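Local coordinates for endoglucanase (Clostridium thermocellum, PDB 2E4T), which hydrolyses internal beta-1,4-glucosidic bonds of cellulose and probably of xyloglucan, this chain being the family 44 catalytic module of a larger multidomain cellulase, at residues Y254-F257 with I258-Y261; K348-P351 with G352-L355; K264-K267 with A268-E272. One frame throughout, in Å; residues are numbered along the deposited sequence. Where two conformers were deposited one is given.

Contact 1: residues Y254-F257 with I258-Y261; sequences YRWF and IDYY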
ATOM      1  N   TYR A 254     -22.393 -13.392   7.215  1.00  8.55           N
ATOM      2  CA  TYR A 254     -21.023 -13.025   6.879  1.00  8.39           C
ATOM      3  C   TYR A 254     -20.237 -12.750   8.159  1.00  8.49           C
ATOM      4  O   TYR A 254     -20.689 -12.005   9.044  1.00  9.87           O
ATOM      5  CB  TYR A 254     -20.998 -11.777   6.007  1.00  8.11           C
ATOM      6  CG  TYR A 254     -21.565 -12.000   4.630  1.00  7.96           C
ATOM      7  CD1 TYR A 254     -20.807 -12.630   3.635  1.00  8.38           C
ATOM      8  CD2 TYR A 254     -22.840 -11.597   4.300  1.00  8.54           C
ATOM      9  CE1 TYR A 254     -21.289 -12.782   2.350  1.00  8.70           C
ATOM     10  CE2 TYR A 254     -23.364 -11.774   3.042  1.00  9.17           C
ATOM     11  CZ  TYR A 254     -22.592 -12.334   2.059  1.00  8.71           C
ATOM     12  OH  TYR A 254     -23.124 -12.481   0.820  1.00 10.38           O
ATOM     13  N   ARG A 255     -19.023 -13.292   8.212  1.00  8.72           N
ATOM     14  CA  ARG A 255     -18.179 -13.154   9.363  1.00  9.02           C
ATOM     15  C   ARG A 255     -17.716 -11.684   9.549  1.00  8.29           C
ATOM     16  O   ARG A 255     -17.447 -11.248  10.687  1.00 10.38           O
ATOM     17  CB  ARG A 255     -16.953 -14.109   9.231  1.00 10.58           C
ATOM     18  CG  ARG A 255     -16.201 -14.373  10.523  1.00 11.36           C
ATOM     19  CD  ARG A 255     -15.196 -15.469  10.331  1.00 11.68           C
ATOM     20  NE  ARG A 255     -13.988 -15.060   9.573  1.00  9.69           N
ATOM     21  CZ  ARG A 255     -12.786 -14.804  10.063  1.00  9.12           C
ATOM     22  NH1 ARG A 255     -12.555 -14.792  11.380  1.00 10.83           N
ATOM     23  NH2 ARG A 255     -11.785 -14.586   9.217  1.00 11.23           N
ATOM     24  N   TRP A 256     -17.508 -10.994   8.434  1.00  7.33           N
ATOM     25  CA  TRP A 256     -17.083  -9.590   8.429  1.00  6.93           C
ATOM     26  C   TRP A 256     -17.416  -8.994   7.077  1.00  6.41           C
ATOM     27  O   TRP A 256     -17.684  -9.731   6.079  1.00  6.55           O
ATOM     28  CB  TRP A 256     -15.623  -9.369   8.807  1.00  6.75           C
ATOM     29  CG  TRP A 256     -14.545 -10.049   8.031  1.00  6.46           C
ATOM     30  CD1 TRP A 256     -14.627 -11.139   7.168  1.00  6.92           C
ATOM     31  CD2 TRP A 256     -13.144  -9.742   8.133  1.00  6.12           C
ATOM     32  NE1 TRP A 256     -13.359 -11.514   6.758  1.00  6.88           N
ATOM     33  CE2 TRP A 256     -12.445 -10.671   7.323  1.00  6.59           C
ATOM     34  CE3 TRP A 256     -12.431  -8.774   8.849  1.00  6.75           C
ATOM     35  CZ2 TRP A 256     -11.060 -10.659   7.230  1.00  7.12           C
ATOM     36  CZ3 TRP A 256     -11.064  -8.769   8.760  1.00  7.63           C
ATOM     37  CH2 TRP A 256     -10.385  -9.705   7.951  1.00  7.74           C
ATOM     38  N   PHE A 257     -17.381  -7.670   7.006  1.00  6.07           N
ATOM     39  CA  PHE A 257     -17.660  -6.929   5.784  1.00  6.46           C
ATOM     40  C   PHE A 257     -16.722  -7.337   4.654  1.00  5.44           C
ATOM     41  O   PHE A 257     -17.175  -7.386   3.483  1.00  6.15           O
ATOM     42  CB  PHE A 257     -17.643  -5.413   6.025  1.00  6.48           C
ATOM     43  CG  PHE A 257     -17.866  -4.661   4.763  1.00  6.26           C
ATOM     44  CD1 PHE A 257     -19.130  -4.524   4.220  1.00  6.51           C
ATOM     45  CD2 PHE A 257     -16.777  -4.102   4.089  1.00  6.86           C
ATOM     46  CE1 PHE A 257     -19.322  -3.902   2.984  1.00  7.46           C
ATOM     47  CE2 PHE A 257     -16.955  -3.472   2.860  1.00  7.65           C
ATOM     48  CZ  PHE A 257     -18.232  -3.364   2.301  1.00  7.84           C
ATOM     49  N   ILE A 258     -15.456  -7.660   4.936  1.00  5.98           N
ATOM     50  CA  ILE A 258     -14.573  -8.125   3.853  1.00  5.42           C
ATOM     51  C   ILE A 258     -15.211  -9.241   3.058  1.00  5.65           C
ATOM     52  O   ILE A 258     -15.164  -9.252   1.809  1.00  6.14           O
ATOM     53  CB  ILE A 258     -13.252  -8.645   4.490  1.00  5.93           C
ATOM     54  CG1 ILE A 258     -12.468  -7.512   5.189  1.00  6.02           C
ATOM     55  CG2 ILE A 258     -12.408  -9.379   3.465  1.00  6.47           C
ATOM     56  CD1 ILE A 258     -11.955  -6.424   4.270  1.00  7.32           C
ATOM     57  N   ASP A 259     -15.829 -10.230   3.747  1.00  5.95           N
ATOM     58  CA  ASP A 259     -16.442 -11.361   3.020  1.00  6.38           C
ATOM     59  C   ASP A 259     -17.626 -10.927   2.187  1.00  6.25           C
ATOM     60  O   ASP A 259     -17.828 -11.423   1.064  1.00  6.97           O
ATOM     61  CB  ASP A 259     -16.913 -12.416   4.024  1.00  6.49           C
ATOM     62  CG  ASP A 259     -15.751 -13.158   4.690  1.00  7.03           C
ATOM     63  OD1 ASP A 259     -14.624 -13.113   4.166  1.00  7.98           O
ATOM     64  OD2 ASP A 259     -16.039 -13.835   5.724  1.00  8.11           O
ATOM     65  N   TYR A 260     -18.476 -10.044   2.747  1.00  6.27           N
ATOM     66  CA  TYR A 260     -19.620  -9.505   2.002  1.00  6.41           C
ATOM     67  C   TYR A 260     -19.131  -8.794   0.729  1.00  6.10           C
ATOM     68  O   TYR A 260     -19.677  -8.988  -0.374  1.00  6.44           O
ATOM     69  CB  TYR A 260     -20.396  -8.555   2.891  1.00  6.84           C
ATOM     70  CG  TYR A 260     -21.509  -7.796   2.192  1.00  6.86           C
ATOM     71  CD1 TYR A 260     -22.826  -8.262   2.229  1.00  7.54           C
ATOM     72  CD2 TYR A 260     -21.257  -6.588   1.572  1.00  6.94           C
ATOM     73  CE1 TYR A 260     -23.860  -7.541   1.658  1.00  8.04           C
ATOM     74  CE2 TYR A 260     -22.292  -5.851   0.982  1.00  8.09           C
ATOM     75  CZ  TYR A 260     -23.589  -6.332   1.046  1.00  7.92           C
ATOM     76  OH  TYR A 260     -24.595  -5.544   0.504  1.00  9.42           O
ATOM     77  N   TYR A 261     -18.102  -7.942   0.887  1.00  6.09           N
ATOM     78  CA  TYR A 261     -17.622  -7.187  -0.281  1.00  5.70           C
ATOM     79  C   TYR A 261     -17.120  -8.119  -1.354  1.00  5.58           C
ATOM     80  O   TYR A 261     -17.470  -7.995  -2.540  1.00  6.07           O
ATOM     81  CB  TYR A 261     -16.498  -6.225   0.195  1.00  5.93           C
ATOM     82  CG  TYR A 261     -15.978  -5.338  -0.865  1.00  5.71           C
ATOM     83  CD1 TYR A 261     -16.685  -4.209  -1.271  1.00  6.32           C
ATOM     84  CD2 TYR A 261     -14.740  -5.591  -1.490  1.00  5.97           C
ATOM     85  CE1 TYR A 261     -16.208  -3.342  -2.237  1.00  6.21           C
ATOM     86  CE2 TYR A 261     -14.254  -4.709  -2.459  1.00  6.26           C
ATOM     87  CZ  TYR A 261     -14.941  -3.590  -2.801  1.00  6.19           C
ATOM     88  OH  TYR A 261     -14.373  -2.725  -3.718  1.00  6.86           O
TER
HETATM   89  O   HOH W   1     -18.349 -15.140   6.106  1.00 12.20           O
HETATM   90  O   HOH W   2     -14.318 -15.533   6.785  1.00 13.98           O

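Contact 2: residues K348-P351 with G352-L355; sequences KYYP and GTKL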
ATOM      1  N   LYS A 348     -12.078 -17.963  -0.139  1.00  8.23           N
ATOM      2  CA  LYS A 348     -13.421 -18.468   0.075  1.00  9.19           C
ATOM      3  C   LYS A 348     -14.455 -17.759  -0.788  1.00  9.07           C
ATOM      4  O   LYS A 348     -15.418 -18.394  -1.236  1.00 12.74           O
ATOM      5  CB  LYS A 348     -13.802 -18.310   1.575  1.00 10.04           C
ATOM      6  CG  LYS A 348     -13.096 -19.312   2.512  1.00 14.32           C
ATOM      7  CD  LYS A 348     -13.334 -19.024   3.992  1.00 15.96           C
ATOM      8  CE  LYS A 348     -12.779 -20.189   4.827  1.00 17.84           C
ATOM      9  NZ  LYS A 348     -12.585 -19.795   6.227  1.00 18.90           N
ATOM     10  N   TYR A 349     -14.318 -16.436  -0.973  1.00  7.68           N
ATOM     11  CA  TYR A 349     -15.379 -15.636  -1.564  1.00  7.85           C
ATOM     12  C   TYR A 349     -15.070 -15.047  -2.941  1.00  8.38           C
ATOM     13  O   TYR A 349     -16.014 -14.757  -3.698  1.00  9.44           O
ATOM     14  CB  TYR A 349     -15.826 -14.545  -0.619  1.00  8.53           C
ATOM     15  CG  TYR A 349     -16.576 -15.096   0.571  1.00  8.26           C
ATOM     16  CD1 TYR A 349     -15.990 -15.225   1.827  1.00  9.04           C
ATOM     17  CD2 TYR A 349     -17.936 -15.503   0.433  1.00  9.78           C
ATOM     18  CE1 TYR A 349     -16.697 -15.771   2.896  1.00 10.74           C
ATOM     19  CE2 TYR A 349     -18.633 -16.048   1.506  1.00 12.16           C
ATOM     20  CZ  TYR A 349     -18.017 -16.139   2.747  1.00 11.20           C
ATOM     21  OH  TYR A 349     -18.742 -16.663   3.770  1.00 14.68           O
ATOM     22  N   TYR A 350     -13.798 -14.831  -3.304  1.00  7.95           N
ATOM     23  CA  TYR A 350     -13.529 -14.367  -4.661  1.00  7.32           C
ATOM     24  C   TYR A 350     -12.117 -14.775  -5.066  1.00  7.25           C
ATOM     25  O   TYR A 350     -11.166 -13.942  -5.140  1.00  6.90           O
ATOM     26  CB  TYR A 350     -13.749 -12.860  -4.831  1.00  7.74           C
ATOM     27  CG  TYR A 350     -13.897 -12.396  -6.267  1.00  7.48           C
ATOM     28  CD1 TYR A 350     -14.354 -11.114  -6.545  1.00  8.04           C
ATOM     29  CD2 TYR A 350     -13.613 -13.240  -7.328  1.00  7.83           C
ATOM     30  CE1 TYR A 350     -14.512 -10.675  -7.838  1.00  9.20           C
ATOM     31  CE2 TYR A 350     -13.811 -12.825  -8.643  1.00  8.87           C
ATOM     32  CZ  TYR A 350     -14.242 -11.540  -8.914  1.00  9.11           C
ATOM     33  OH  TYR A 350     -14.416 -11.090 -10.205  1.00 10.91           O
ATOM     34  N   PRO A 351     -11.908 -16.074  -5.316  1.00  7.86           N
ATOM     35  CA  PRO A 351     -10.568 -16.569  -5.632  1.00  8.47           C
ATOM     36  C   PRO A 351      -9.952 -15.799  -6.782  1.00  7.66           C
ATOM     37  O   PRO A 351     -10.629 -15.421  -7.747  1.00  8.38           O
ATOM     38  CB  PRO A 351     -10.786 -18.057  -6.007  1.00 11.12           C
ATOM     39  CG  PRO A 351     -12.051 -18.423  -5.418  1.00 11.63           C
ATOM     40  CD  PRO A 351     -12.900 -17.159  -5.252  1.00  9.38           C
ATOM     41  N   GLY A 352      -8.629 -15.577  -6.694  1.00  8.26           N
ATOM     42  CA  GLY A 352      -7.948 -14.900  -7.773  1.00  8.73           C
ATOM     43  C   GLY A 352      -7.854 -13.375  -7.583  1.00  7.45           C
ATOM     44  O   GLY A 352      -7.134 -12.701  -8.314  1.00  8.54           O
ATOM     45  N   THR A 353      -8.608 -12.837  -6.623  1.00  6.38           N
ATOM     46  CA  THR A 353      -8.491 -11.425  -6.276  1.00  5.87           C
ATOM     47  C   THR A 353      -7.135 -11.192  -5.600  1.00  5.99           C
ATOM     48  O   THR A 353      -6.694 -12.013  -4.789  1.00  7.11           O
ATOM     49  CB  THR A 353      -9.661 -11.031  -5.362  1.00  6.04           C
ATOM     50  OG1 THR A 353     -10.889 -11.373  -6.022  1.00  6.52           O
ATOM     51  CG2 THR A 353      -9.677  -9.555  -5.027  1.00  6.66           C
ATOM     52  N   LYS A 354      -6.496 -10.076  -5.960  1.00  5.28           N
ATOM     53  CA  LYS A 354      -5.219  -9.726  -5.388  1.00  5.20           C
ATOM     54  C   LYS A 354      -5.437  -8.902  -4.088  1.00  5.13           C
ATOM     55  O   LYS A 354      -6.586  -8.524  -3.785  1.00  5.38           O
ATOM     56  CB  LYS A 354      -4.407  -8.894  -6.415  1.00  6.21           C
ATOM     57  CG  LYS A 354      -4.117  -9.661  -7.689  1.00  7.52           C
ATOM     58  CD  LYS A 354      -3.666  -8.799  -8.869  1.00  8.77           C
ATOM     59  CE  LYS A 354      -3.397  -9.564 -10.114  1.00  9.17           C
ATOM     60  NZ  LYS A 354      -2.624  -8.877 -11.126  0.60 10.04           N
ATOM     61  N   LEU A 355      -4.361  -8.655  -3.347  1.00  5.40           N
ATOM     62  CA  LEU A 355      -4.451  -7.925  -2.077  1.00  5.30           C
ATOM     63  C   LEU A 355      -3.460  -6.755  -2.096  1.00  4.82           C
ATOM     64  O   LEU A 355      -2.274  -6.959  -2.429  1.00  5.44           O
ATOM     65  CB  LEU A 355      -4.144  -8.876  -0.908  1.00  5.72           C
ATOM     66  CG  LEU A 355      -4.148  -8.240   0.480  1.00  6.11           C
ATOM     67  CD1 LEU A 355      -5.518  -7.673   0.840  1.00  7.40           C
ATOM     68  CD2 LEU A 355      -3.758  -9.272   1.529  1.00  7.23           C
TER

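Contact 3: residues K264-K267 with A268-E272; sequences KMKK and ASDEE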
ATOM      1  N   LYS A 264     -20.171 -10.143  -2.895  1.00  6.72           N
ATOM      2  CA  LYS A 264     -21.032  -9.326  -3.749  1.00  7.33           C
ATOM      3  C   LYS A 264     -20.312  -8.876  -5.024  1.00  6.84           C
ATOM      4  O   LYS A 264     -20.938  -8.787  -6.117  1.00  7.30           O
ATOM      5  CB  LYS A 264     -21.634  -8.156  -2.982  1.00  7.85           C
ATOM      6  CG  LYS A 264     -22.540  -8.550  -1.830  1.00  8.84           C
ATOM      7  CD  LYS A 264     -23.664  -9.533  -2.193  1.00 11.40           C
ATOM      8  CE  LYS A 264     -24.540  -9.841  -0.979  1.00 13.00           C
ATOM      9  NZ  LYS A 264     -25.528 -10.947  -1.292  1.00 17.04           N
ATOM     10  N   MET A 265     -19.012  -8.560  -4.920  1.00  6.61           N
ATOM     11  CA  MET A 265     -18.291  -8.208  -6.162  1.00  6.73           C
ATOM     12  C   MET A 265     -18.143  -9.448  -7.073  1.00  6.55           C
ATOM     13  O   MET A 265     -18.217  -9.305  -8.286  1.00  7.29           O
ATOM     14  CB  MET A 265     -16.919  -7.602  -5.837  1.00  6.58           C
ATOM     15  CG  MET A 265     -17.037  -6.220  -5.139  1.00  6.60           C
ATOM     16  SD  MET A 265     -17.983  -4.978  -6.026  1.00  7.72           S
ATOM     17  CE  MET A 265     -16.890  -4.664  -7.431  1.00 10.20           C
ATOM     18  N   LYS A 266     -17.962 -10.636  -6.494  1.00  6.67           N
ATOM     19  CA  LYS A 266     -17.911 -11.854  -7.313  1.00  7.44           C
ATOM     20  C   LYS A 266     -19.282 -12.076  -7.982  1.00  7.41           C
ATOM     21  O   LYS A 266     -19.344 -12.397  -9.165  1.00  8.10           O
ATOM     22  CB  LYS A 266     -17.529 -13.064  -6.471  1.00  8.09           C
ATOM     23  CG  LYS A 266     -17.490 -14.326  -7.356  1.00 11.28           C
ATOM     24  CD  LYS A 266     -16.751 -15.479  -6.829  1.00 14.25           C
ATOM     25  CE  LYS A 266     -16.522 -16.510  -7.961  1.00 16.91           C
ATOM     26  NZ  LYS A 266     -17.811 -17.110  -8.350  1.00 17.13           N
ATOM     27  N   LYS A 267     -20.373 -11.923  -7.220  1.00  7.64           N
ATOM     28  CA  LYS A 267     -21.706 -12.139  -7.773  1.00  8.44           C
ATOM     29  C   LYS A 267     -21.928 -11.182  -8.952  1.00  7.84           C
ATOM     30  O   LYS A 267     -22.455 -11.571 -10.005  1.00  8.41           O
ATOM     31  CB  LYS A 267     -22.761 -11.927  -6.671  1.00  9.91           C
ATOM     32  CG  LYS A 267     -24.224 -11.944  -7.074  1.00 12.93           C
ATOM     33  CD  LYS A 267     -25.193 -11.732  -5.897  1.00 15.11           C
ATOM     34  CE  LYS A 267     -26.622 -11.995  -6.306  1.00 17.40           C
ATOM     35  NZ  LYS A 267     -27.158 -10.792  -7.014  1.00 27.45           N
ATOM     36  N   ALA A 268     -21.594  -9.888  -8.748  1.00  7.68           N
ATOM     37  CA  ALA A 268     -21.784  -8.924  -9.801  1.00  7.75           C
ATOM     38  C   ALA A 268     -20.938  -9.272 -11.005  1.00  7.32           C
ATOM     39  O   ALA A 268     -21.372  -9.092 -12.175  1.00  8.57           O
ATOM     40  CB  ALA A 268     -21.449  -7.513  -9.323  1.00  8.63           C
ATOM     41  N   SER A 269     -19.682  -9.707 -10.799  1.00  7.26           N
ATOM     42  CA  SER A 269     -18.807 -10.094 -11.901  1.00  7.24           C
ATOM     43  C   SER A 269     -19.386 -11.319 -12.642  1.00  7.72           C
ATOM     44  O   SER A 269     -19.324 -11.361 -13.878  1.00  8.76           O
ATOM     45  CB  SER A 269     -17.433 -10.448 -11.329  1.00  7.51           C
ATOM     46  OG  SER A 269     -16.854  -9.264 -10.722  1.00  7.66           O
ATOM     47  N   ASP A 270     -19.903 -12.300 -11.903  1.00  8.32           N
ATOM     48  CA  ASP A 270     -20.515 -13.493 -12.513  1.00  9.46           C
ATOM     49  C   ASP A 270     -21.723 -13.113 -13.333  1.00  8.84           C
ATOM     50  O   ASP A 270     -21.943 -13.739 -14.385  1.00 10.61           O
ATOM     51  CB  ASP A 270     -20.847 -14.487 -11.425  1.00 10.92           C
ATOM     52  CG  ASP A 270     -19.612 -15.216 -10.867  1.00 12.31           C
ATOM     53  OD1 ASP A 270     -18.508 -15.079 -11.440  1.00 14.86           O
ATOM     54  OD2 ASP A 270     -19.781 -15.903  -9.854  1.00 16.30           O
ATOM     55  N   GLU A 271     -22.498 -12.128 -12.893  1.00  9.07           N
ATOM     56  CA  GLU A 271     -23.650 -11.672 -13.670  1.00  9.29           C
ATOM     57  C   GLU A 271     -23.223 -10.913 -14.892  1.00  8.22           C
ATOM     58  O   GLU A 271     -23.853 -11.023 -15.985  1.00  9.25           O
ATOM     59  CB  GLU A 271     -24.556 -10.819 -12.808  1.00 11.02           C
ATOM     60  CG  GLU A 271     -25.212 -11.626 -11.689  1.00 13.11           C
ATOM     61  CD  GLU A 271     -25.915 -10.813 -10.629  1.00 16.27           C
ATOM     62  OE1 GLU A 271     -25.908  -9.575 -10.739  1.00 24.14           O
ATOM     63  OE2 GLU A 271     -26.500 -11.406  -9.684  1.00 19.48           O
ATOM     64  N   GLU A 272     -22.161 -10.108 -14.790  1.00  8.86           N
ATOM     65  CA  GLU A 272     -21.708  -9.292 -15.878  1.00  8.55           C
ATOM     66  C   GLU A 272     -20.917 -10.081 -16.936  1.00  8.90           C
ATOM     67  O   GLU A 272     -20.902  -9.750 -18.124  1.00  9.91           O
ATOM     68  CB  GLU A 272     -20.816  -8.134 -15.368  1.00  9.69           C
ATOM     69  CG  GLU A 272     -20.228  -7.235 -16.384  1.00 11.74           C
ATOM     70  CD  GLU A 272     -21.229  -6.416 -17.180  1.00 14.09           C
ATOM     71  OE1 GLU A 272     -22.408  -6.279 -16.792  1.00 14.53           O
ATOM     72  OE2 GLU A 272     -20.843  -5.899 -18.254  1.00 20.46           O
TER
HETATM   73  O   HOH W   3     -25.292  -8.364  -8.306  1.00 23.43           O

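Contact 1: residues Y254-F257 with I258-Y261
Y261 N donates to F257 O at 2.8 Å, a nearly straight i to i+4 bond that closes the first turn of helix 257-272 in the (beta/alpha)8 barrel of this glycoside hydrolase. W256 occupies the N-cap position, and the bonds its carbonyl receives from the amides of D259 and Y260 are longer and weak. D259, three residues into the helix, turns back over its start. Its OD2 accepts hydrogen bonds from two waters, 2.7 Å from water 1 and 2.6 Å from water 2; these in turn accept from R255 N and R255 NE, so arginine and carboxylate are bridged by solvent instead of forming a salt bridge. The two terminal nitrogens of R255 go elsewhere, NH1 to a salt bridge with D334 and NH2 to N341. OD1 of D259 is only weakly bonded to W256 NE1, and both atoms find a firmer partner in S345 of helix 338-349. The carboxylate stands almost perpendicular to the indole plane, at its edge. Over one indole face lies I258, its CB 3.6 Å from the centroid of the five-membered ring; the tryptophan's CG sits between backbone N and carbonyl carbon (chi1 57°), which folds the indole alongside the isoleucine. Beyond is an aromatic cluster of Y254, F257, Y260 and Y261. Y260 directs its ring edge at the face of Y254, planes 81° apart, with Y260 CD1 3.6 Å from Y254 CE2.

Contact 2: residues K348-P351 with G352-L355
Y350 lies with one face of its ring beneath the hydroxyl of T353, whose OG1 stands 3.2 Å from Y350 CG, near the rim and not over the ring centre. The tyrosine has just left the helical conformation at the end of helix 338-349, and with P351, G352 and T353 it forms a type II beta turn that delivers the chain into strand 354-360, the helix-to-strand step of an alpha/beta barrel. Two donors from one residue grip the carbonyl of Y350: T353 OG1 gives a bond of 2.7 Å to Y350 O, and T353 N the classical turn bond of 3.2 Å to the same oxygen. Both reach it from the same face of the carbonyl plane, the hydroxyl tilted 27° from that plane. The threonine can do this because OG1 lies beside its own backbone N, anti to the carbonyl carbon (chi1 -55°), which turns the hydroxyl back toward the turn. At the corner, G352 adopts a positive phi of 92°, a conformation that glycine takes readily. R275 hydrogen-bonds from outside the turn to both P351 O and T353 OG1, while the phenol of Y350 hydrogen-bonds to the hydroxyl of S269 of helix 257-272. Accepting from R275 while donating to Y350 O, the threonine hydroxyl is engaged in both roles, which implies that its rotation is fixed and that a buried polar group is satisfied.

Contact 3: residues K264-K267 with A268-E272
This is an intrahelical contact, the last turns of helix 257-272 on the outer layer of the (beta/alpha)8 barrel, where i to i+4 pairing joins side chains as well as backbone. Two salt bridges run along the helix in the same lysine-to-acid sense. K266 NZ lies 2.8 Å from D270 OD2 and meets its syn lone pair. One residue on, K267 NZ and E271 OE2 are also 2.8 Å apart, again on the syn side but 19° out of the carboxylate plane. Both lysines are extended from CB and bend only at the last torsion (chi4 -68° in K266, -81° in K267), which swings the ammonium onto its acid. Water 3 donates to E271 OE1 and accepts a weak bond from K267 NZ, linking the second oxygen to the same lysine. Toward the protein interior, M265 packs on S211 and V212 of helix 204-221, and A268 touches V212 as well. S269 serves M265 O twice, through its amide and its hydroxyl, from opposite faces of the carbonyl plane. That hydroxyl also bonds to L276 N; the distance from S269 OG to M265 O is 2.8 Å.

Helix 257-272 ties the set together: contact 1 holds its beginning, contact 3 its end, and contact 2 lies beside it where the neighbouring helix 338-349 hands over to a barrel strand. Chemistry follows burial. Contact 1 is mostly buried and aromatic, its carboxylate served by waters and a neighbouring helix; contact 2 is half buried and rests on a doubly bonded carbonyl; contact 3 carries its lysine-acid pairs on the exposed side of the helix. The pieces also touch. Y349 packs on D259 of contact 1, whereas the CE1 atom of Y350 packs against the backbone of K266 and M265 of contact 3. The three centres lie about 13 to 15 Å apart.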